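Local coordinates for protein type I modular polyketide synthase (Streptomyces albus subsp. albus, PDB 6IYT) that probably loads an ethylmalonyl extender unit from coenzyme A for a module of the salinomycin polyketide synthase, acting as its acyltransferase domain, at residues V145-V153 against F189-V198; P346-E354 against Y365-F376. All coordinates share one frame; numbering follows the deposited sequence.

Contact 1: residues V145-V153 against F189-V198; sequences VFAARFAEV and FTVMVSLAAV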
# COMPACT_ATOMS: atom_id res chain seq x y z
N VAL A 145 -3.17 4.59 16.61
CA VAL A 145 -1.94 3.94 16.13
C VAL A 145 -1.44 4.65 14.85
O VAL A 145 -0.25 5.04 14.74
CB VAL A 145 -2.18 2.44 15.79
CG1 VAL A 145 -1.07 1.93 14.90
CG2 VAL A 145 -2.28 1.60 17.05
N PHE A 146 -2.36 4.90 13.92
CA PHE A 146 -2.01 5.61 12.69
C PHE A 146 -1.57 7.04 12.99
O PHE A 146 -0.56 7.50 12.49
CB PHE A 146 -3.19 5.59 11.71
CG PHE A 146 -2.91 6.27 10.39
CD1 PHE A 146 -2.05 5.70 9.47
CD2 PHE A 146 -3.46 7.50 10.11
CE1 PHE A 146 -1.82 6.32 8.25
CE2 PHE A 146 -3.25 8.10 8.89
CZ PHE A 146 -2.46 7.49 7.95
N ALA A 147 -2.32 7.73 13.81
CA ALA A 147 -2.02 9.13 14.09
C ALA A 147 -0.65 9.29 14.78
O ALA A 147 0.07 10.25 14.54
CB ALA A 147 -3.13 9.73 14.94
N ALA A 148 -0.34 8.39 15.72
CA ALA A 148 0.94 8.44 16.42
C ALA A 148 2.11 8.27 15.48
O ALA A 148 3.13 8.96 15.62
CB ALA A 148 0.99 7.37 17.50
N ARG A 149 2.03 7.28 14.60
CA ARG A 149 3.08 7.03 13.67
C ARG A 149 3.17 8.15 12.67
O ARG A 149 4.27 8.59 12.33
CB ARG A 149 2.89 5.70 12.97
CG ARG A 149 4.03 5.37 12.02
CD ARG A 149 5.35 5.21 12.76
NE ARG A 149 6.33 4.51 11.93
CZ ARG A 149 7.64 4.61 12.05
NH1 ARG A 149 8.41 3.85 11.29
NH2 ARG A 149 8.18 5.37 12.99
N PHE A 150 2.02 8.66 12.26
CA PHE A 150 1.97 9.78 11.32
C PHE A 150 2.65 11.03 11.93
O PHE A 150 3.50 11.62 11.31
CB PHE A 150 0.50 10.07 10.90
CG PHE A 150 0.34 11.18 9.89
CD1 PHE A 150 0.45 12.52 10.26
CD2 PHE A 150 -0.06 10.89 8.59
CE1 PHE A 150 0.28 13.52 9.33
CE2 PHE A 150 -0.30 11.90 7.67
CZ PHE A 150 -0.10 13.22 8.04
N ALA A 151 2.47 11.24 13.24
CA ALA A 151 3.12 12.35 13.92
C ALA A 151 4.63 12.21 13.94
O ALA A 151 5.35 13.19 13.68
CB ALA A 151 2.60 12.48 15.35
N GLU A 152 5.12 10.99 14.20
CA GLU A 152 6.58 10.73 14.20
C GLU A 152 7.16 11.03 12.84
O GLU A 152 8.24 11.62 12.73
CB GLU A 152 6.89 9.27 14.56
CG GLU A 152 6.35 8.81 15.91
CD GLU A 152 6.72 7.35 16.24
OE1 GLU A 152 7.13 6.60 15.31
OE2 GLU A 152 6.69 6.98 17.45
N VAL A 153 6.53 10.49 11.80
CA VAL A 153 7.08 10.60 10.47
C VAL A 153 6.97 12.05 9.92
O VAL A 153 7.93 12.58 9.38
CB VAL A 153 6.37 9.65 9.53
CG1 VAL A 153 6.94 9.81 8.13
CG2 VAL A 153 6.53 8.21 10.02
N PHE A 189 4.89 9.59 1.33
CA PHE A 189 5.86 8.96 2.18
C PHE A 189 5.31 8.80 3.61
O PHE A 189 5.34 7.71 4.17
CB PHE A 189 7.14 9.78 2.20
CG PHE A 189 8.10 9.38 3.28
CD1 PHE A 189 8.99 8.34 3.08
CD2 PHE A 189 8.24 10.16 4.39
CE1 PHE A 189 9.92 7.99 4.04
CE2 PHE A 189 9.18 9.85 5.35
CZ PHE A 189 10.04 8.76 5.17
N THR A 190 4.74 9.86 4.16
CA THR A 190 4.26 9.85 5.53
C THR A 190 3.10 8.90 5.65
O THR A 190 3.08 8.07 6.55
CB THR A 190 3.85 11.25 6.02
OG1 THR A 190 2.67 11.68 5.34
CG2 THR A 190 4.93 12.19 5.78
N VAL A 191 2.23 8.91 4.67
CA VAL A 191 1.05 8.07 4.71
C VAL A 191 1.44 6.57 4.57
O VAL A 191 0.97 5.72 5.35
CB VAL A 191 0.04 8.46 3.63
CG1 VAL A 191 -0.99 7.38 3.46
CG2 VAL A 191 -0.63 9.77 3.97
N MET A 192 2.38 6.27 3.68
CA MET A 192 2.75 4.84 3.40
C MET A 192 3.50 4.22 4.59
O MET A 192 3.23 3.09 5.02
CB MET A 192 3.61 4.75 2.15
CG MET A 192 2.82 4.80 0.88
SD MET A 192 3.83 4.41 -0.59
CE MET A 192 5.04 5.68 -0.55
N VAL A 193 4.38 4.99 5.18
CA VAL A 193 5.08 4.51 6.33
C VAL A 193 4.11 4.31 7.49
O VAL A 193 4.24 3.35 8.25
CB VAL A 193 6.21 5.49 6.74
CG1 VAL A 193 6.81 5.07 8.08
CG2 VAL A 193 7.29 5.57 5.66
N SER A 194 3.17 5.24 7.66
CA SER A 194 2.26 5.16 8.81
C SER A 194 1.24 4.05 8.67
O SER A 194 0.79 3.47 9.66
CB SER A 194 1.54 6.49 9.03
OG SER A 194 2.47 7.53 9.20
N LEU A 195 0.86 3.75 7.43
CA LEU A 195 -0.06 2.65 7.18
C LEU A 195 0.56 1.30 7.52
O LEU A 195 -0.11 0.41 8.02
CB LEU A 195 -0.58 2.65 5.74
CG LEU A 195 -1.54 3.73 5.32
CD1 LEU A 195 -1.82 3.62 3.83
CD2 LEU A 195 -2.85 3.68 6.08
N ALA A 196 1.88 1.20 7.43
CA ALA A 196 2.54 -0.06 7.81
C ALA A 196 2.37 -0.32 9.34
O ALA A 196 2.19 -1.48 9.78
CB ALA A 196 3.98 -0.03 7.43
N ALA A 197 2.26 0.74 10.13
CA ALA A 197 2.05 0.60 11.55
C ALA A 197 0.65 0.08 11.91
O ALA A 197 0.48 -0.52 12.95
CB ALA A 197 2.32 1.91 12.28
N VAL A 198 -0.34 0.34 11.06
CA VAL A 198 -1.68 -0.18 11.27
C VAL A 198 -1.65 -1.71 11.16
O VAL A 198 -2.19 -2.41 11.99
CB VAL A 198 -2.68 0.42 10.25
CG1 VAL A 198 -4.01 -0.29 10.30
CG2 VAL A 198 -2.83 1.92 10.49
O HOH W 1 5.93 2.29 10.05

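Contact 2: residues P346-E354 against Y365-F376; sequences PLYSTVNGE and YWFENCRRPVSF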
# COMPACT_ATOMS: atom_id res chain seq x y z
N PRO A 346 15.38 -7.52 4.68
CA PRO A 346 15.95 -7.12 3.38
C PRO A 346 15.04 -6.23 2.55
O PRO A 346 13.80 -6.39 2.60
CB PRO A 346 16.16 -8.46 2.64
CG PRO A 346 16.07 -9.51 3.66
CD PRO A 346 15.25 -8.99 4.80
N LEU A 347 15.65 -5.52 1.59
CA LEU A 347 14.93 -4.70 0.61
C LEU A 347 15.21 -5.24 -0.78
O LEU A 347 16.36 -5.42 -1.14
CB LEU A 347 15.37 -3.23 0.71
CG LEU A 347 14.76 -2.15 -0.20
CD1 LEU A 347 13.41 -2.55 -0.72
CD2 LEU A 347 14.64 -0.82 0.55
N TYR A 348 14.15 -5.69 -1.47
CA TYR A 348 14.29 -6.23 -2.81
C TYR A 348 14.25 -5.08 -3.82
O TYR A 348 13.21 -4.54 -4.13
CB TYR A 348 13.16 -7.24 -3.13
CG TYR A 348 13.40 -8.65 -2.62
CD1 TYR A 348 13.47 -8.91 -1.30
CD2 TYR A 348 13.48 -9.71 -3.50
CE1 TYR A 348 13.71 -10.21 -0.82
CE2 TYR A 348 13.63 -11.00 -3.05
CZ TYR A 348 13.70 -11.24 -1.70
OH TYR A 348 13.83 -12.55 -1.22
N SER A 349 15.41 -4.70 -4.32
CA SER A 349 15.51 -3.50 -5.14
C SER A 349 14.83 -3.70 -6.47
O SER A 349 15.09 -4.69 -7.16
CB SER A 349 16.99 -3.14 -5.39
OG SER A 349 17.07 -2.04 -6.25
N THR A 350 14.01 -2.71 -6.85
CA THR A 350 13.44 -2.64 -8.22
C THR A 350 14.27 -1.76 -9.15
O THR A 350 13.90 -1.51 -10.31
CB THR A 350 12.03 -2.11 -8.17
OG1 THR A 350 12.03 -0.82 -7.52
CG2 THR A 350 11.17 -3.07 -7.39
N VAL A 351 15.45 -1.37 -8.67
CA VAL A 351 16.41 -0.64 -9.45
C VAL A 351 17.42 -1.58 -10.07
O VAL A 351 17.67 -1.52 -11.26
CB VAL A 351 17.15 0.38 -8.56
CG1 VAL A 351 18.15 1.17 -9.35
CG2 VAL A 351 16.15 1.29 -7.88
N ASN A 352 17.99 -2.49 -9.28
CA ASN A 352 19.05 -3.38 -9.79
C ASN A 352 18.74 -4.86 -9.62
O ASN A 352 19.54 -5.71 -9.99
CB ASN A 352 20.40 -3.04 -9.17
CG ASN A 352 20.41 -3.16 -7.66
OD1 ASN A 352 19.65 -3.93 -7.09
ND2 ASN A 352 21.22 -2.34 -7.02
N GLY A 353 17.60 -5.18 -9.03
CA GLY A 353 17.11 -6.54 -8.97
C GLY A 353 17.88 -7.39 -7.96
O GLY A 353 17.67 -8.62 -7.87
N GLU A 354 18.58 -6.72 -7.07
CA GLU A 354 19.33 -7.41 -6.01
C GLU A 354 18.52 -7.48 -4.74
O GLU A 354 17.63 -6.64 -4.49
CB GLU A 354 20.62 -6.67 -5.71
CG GLU A 354 21.48 -6.44 -6.93
CD GLU A 354 22.54 -7.49 -7.11
OE1 GLU A 354 23.63 -7.14 -7.62
OE2 GLU A 354 22.26 -8.68 -6.84
N TYR A 365 22.82 5.37 -5.30
CA TYR A 365 21.59 4.54 -5.38
C TYR A 365 20.34 5.36 -5.64
O TYR A 365 19.54 5.00 -6.47
CB TYR A 365 21.40 3.72 -4.14
CG TYR A 365 20.27 2.75 -4.26
CD1 TYR A 365 20.45 1.52 -4.88
CD2 TYR A 365 18.99 3.12 -3.88
CE1 TYR A 365 19.38 0.66 -5.09
CE2 TYR A 365 17.90 2.29 -4.14
CZ TYR A 365 18.12 1.02 -4.62
OH TYR A 365 17.05 0.23 -4.91
N TRP A 366 20.18 6.47 -4.94
CA TRP A 366 19.00 7.28 -5.09
C TRP A 366 18.96 8.02 -6.43
O TRP A 366 17.88 8.16 -7.01
CB TRP A 366 18.82 8.22 -3.93
CG TRP A 366 18.55 7.51 -2.65
CD1 TRP A 366 19.40 7.41 -1.58
CD2 TRP A 366 17.46 6.63 -2.38
NE1 TRP A 366 18.91 6.53 -0.67
CE2 TRP A 366 17.74 5.99 -1.15
CE3 TRP A 366 16.34 6.22 -3.12
CZ2 TRP A 366 16.90 5.04 -0.60
CZ3 TRP A 366 15.47 5.28 -2.55
CH2 TRP A 366 15.75 4.73 -1.30
N PHE A 367 20.13 8.24 -7.04
CA PHE A 367 20.14 8.65 -8.43
C PHE A 367 19.65 7.53 -9.35
O PHE A 367 18.78 7.74 -10.17
CB PHE A 367 21.50 9.10 -8.89
CG PHE A 367 21.55 9.41 -10.36
CD1 PHE A 367 20.92 10.53 -10.85
CD2 PHE A 367 22.02 8.47 -11.25
CE1 PHE A 367 20.83 10.76 -12.22
CE2 PHE A 367 22.01 8.72 -12.64
CZ PHE A 367 21.39 9.86 -13.11
N GLU A 368 20.20 6.33 -9.21
CA GLU A 368 19.77 5.20 -10.04
C GLU A 368 18.28 4.92 -9.85
O GLU A 368 17.57 4.63 -10.81
CB GLU A 368 20.58 3.96 -9.70
CG GLU A 368 22.06 4.04 -10.06
CD GLU A 368 22.29 4.16 -11.54
OE1 GLU A 368 21.75 3.31 -12.31
OE2 GLU A 368 23.08 5.08 -11.95
N ASN A 369 17.80 5.04 -8.62
CA ASN A 369 16.38 4.83 -8.34
C ASN A 369 15.46 5.75 -9.16
O ASN A 369 14.42 5.30 -9.65
CB ASN A 369 16.12 4.99 -6.86
CG ASN A 369 14.66 5.13 -6.52
OD1 ASN A 369 14.11 6.27 -6.51
ND2 ASN A 369 14.04 4.05 -6.14
N CYS A 370 15.88 7.00 -9.40
CA CYS A 370 15.04 7.89 -10.19
C CYS A 370 15.39 7.94 -11.67
O CYS A 370 14.59 8.38 -12.47
CB CYS A 370 14.98 9.27 -9.60
SG CYS A 370 16.49 10.22 -9.67
N ARG A 371 16.50 7.33 -12.04
CA ARG A 371 16.93 7.29 -13.46
C ARG A 371 16.51 6.03 -14.17
O ARG A 371 16.09 6.08 -15.34
CB ARG A 371 18.45 7.47 -13.56
CG ARG A 371 19.01 7.27 -14.96
CD ARG A 371 18.53 8.32 -15.94
NE ARG A 371 18.97 8.05 -17.33
CZ ARG A 371 18.32 7.27 -18.20
NH1 ARG A 371 18.77 7.18 -19.45
NH2 ARG A 371 17.24 6.57 -17.86
N ARG A 372 16.68 4.90 -13.54
CA ARG A 372 16.42 3.62 -14.20
C ARG A 372 14.94 3.31 -14.22
O ARG A 372 14.24 3.57 -13.25
CB ARG A 372 17.16 2.51 -13.50
CG ARG A 372 18.65 2.76 -13.39
CD ARG A 372 19.43 2.15 -14.56
NE ARG A 372 19.52 3.04 -15.71
CZ ARG A 372 20.47 3.96 -15.87
NH1 ARG A 372 20.53 4.69 -16.99
NH2 ARG A 372 21.36 4.18 -14.92
N PRO A 373 14.49 2.64 -15.28
CA PRO A 373 13.16 1.99 -15.26
C PRO A 373 12.97 1.10 -14.06
O PRO A 373 13.92 0.45 -13.59
CB PRO A 373 13.14 1.16 -16.57
CG PRO A 373 14.58 1.04 -16.97
CD PRO A 373 15.24 2.30 -16.50
N VAL A 374 11.77 1.08 -13.55
CA VAL A 374 11.43 0.27 -12.38
C VAL A 374 11.18 -1.17 -12.82
O VAL A 374 10.17 -1.48 -13.46
CB VAL A 374 10.18 0.84 -11.67
CG1 VAL A 374 9.97 0.16 -10.31
CG2 VAL A 374 10.31 2.34 -11.48
N SER A 375 11.99 -2.08 -12.30
CA SER A 375 11.86 -3.48 -12.62
C SER A 375 11.00 -4.18 -11.60
O SER A 375 11.49 -4.98 -10.83
CB SER A 375 13.23 -4.14 -12.69
OG SER A 375 13.99 -3.56 -13.70
N PHE A 376 9.71 -3.88 -11.56
CA PHE A 376 8.89 -4.40 -10.46
C PHE A 376 8.43 -5.87 -10.75
O PHE A 376 8.61 -6.74 -9.90
CB PHE A 376 7.69 -3.46 -10.21
CG PHE A 376 6.77 -3.92 -9.11
CD1 PHE A 376 7.15 -3.78 -7.78
CD2 PHE A 376 5.58 -4.53 -9.40
CE1 PHE A 376 6.28 -4.18 -6.76
CE2 PHE A 376 4.72 -4.94 -8.39
CZ PHE A 376 5.08 -4.76 -7.07
O HOH W 2 15.61 -1.40 -13.20

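Contact 1: residues V145-V153 against F189-V198
Phe146, Val153 and Ser194 interlock as knobs into holes where two helices of the acyltransferase domain pack closely, 145-153 running against 189-198. The axes of these segments approach to 8.3 Å, with 141° between their N-to-C directions. The small side chain of Ser194 is consistent with so near an approach, for Phe150 CA and Ser194 CA are the closest such pair, at 5.3 Å. It points at the partner helix and fits among Phe146, Arg149, Phe150 and Val153, with OG 3.1 Å from Phe150 CA. OG lies anti to its own carbonyl carbon (chi1 -57°), beside the backbone N, and from there donates back to Thr190 O. That carbonyl also takes the N-H of Ser194, the two donors arriving from opposite faces of its plane. The buried hydroxyl is thus satisfied within its own helix, and no direct hydrogen bond joins the two segments.

At one end, the Phe146 ring reaches among Val191, Ser194, Leu195 and Val198; its CE1 meets Ser194 CB at 3.5 Å, while Leu195 CD2 approaches the same corner of the ring obliquely. Leu139 and Leu140 of helix 137-142 also touch this ring. At the other end, Val153 divides its methyls: CG1 sits 3.6 Å from CE2 of Phe189, and CG2 leans on Val193 CG1 at 3.7 Å.

Arg149 spans the more polar border. Its chain bends at chi2 (63°), CG resting near Ala197 CB, and the guanidinium has Val153 CG2 over one face. In the plane of that group, NH2 forms a salt bridge with Glu152 OE1, while NE donates to a water at 2.9 Å; the same water donates to Val193 O, bridging the helices.

Contact 2: residues P346-E354 against Y365-F376
Ser349 OG is gripped by three groups: it donates to Tyr365 OH, 2.6 Å away, and accepts the backbone N-H groups of Val351 and Asn352. The accepted bonds define an ST turn and an ST motif, so one hydroxyl both shapes the loop after strand 347-348 and ties it to helix 365-371. OG extends anti to the Ser349 nitrogen (chi1 176°) and lies in the plane of the Tyr365 ring, at its edge. Glu216 OE2 is a second partner of Tyr365 OH, and the other carboxylate oxygen, OE1, bonds to Thr350 N.

Asn352 comes to the same ring at its edge, its amide plane turned 69° from the ring and ND2 lying 4.0 Å from Tyr365 CE1. Val351 lies against one side of the helix, between the Tyr365 ring and the Glu368-Asn369 backbone: CG2 stands 3.6 Å from Asn369 CA and also packs obliquely against the ring, while CG1 meets Glu368 CB at 3.7 Å, the two side chains set roughly perpendicular.

Beyond the helix the chain returns to Thr350, whose carbonyl O accepts from Ser375 N at 2.8 Å; the N-H...O angle is 168° and the donor lies in the carbonyl plane. Thr350 and Val374 run alongside each other in the same direction, with OG1 3.6 Å from Val374 CG1. Thr350 CG2 reaches the edge of the Phe376 ring.

Asn369 OD1 is hydrogen-bonded to Arg238 NH1, and its ND2 to Glu216 OE2 and Ser213 O. Through this last bond, that of Thr350 OG1 to Gly211 O and the touch of Val374 on His212, loop and helix lie against a strand-to-helix turn whose GxSxG pattern is consistent with the nucleophile elbow of acyltransferases.

Followed from the N terminus, the chain first closes contact 1, where helix 181-200 returns against helix 144-158 after an intervening run of 35 residues that includes helix 165-170. It then passes through strand 208-211 and helix 215-223 before contact 2 opens, and there only ten residues separate 346-354 from 365-376. The two loops are in series, neither enclosing nor crossing the other. The centres of contact 1 and contact 2 lie about 24 Å apart, and the two do not touch. Contact 1 joins two helices; contact 2 ties a post-strand loop to helix 363-371 and to the short, weakly bonded strand 374-375 at one edge of the mixed sheet. The Phe189 side chain comes near the possible nucleophile elbow without touching it, while contact 2 reaches it directly.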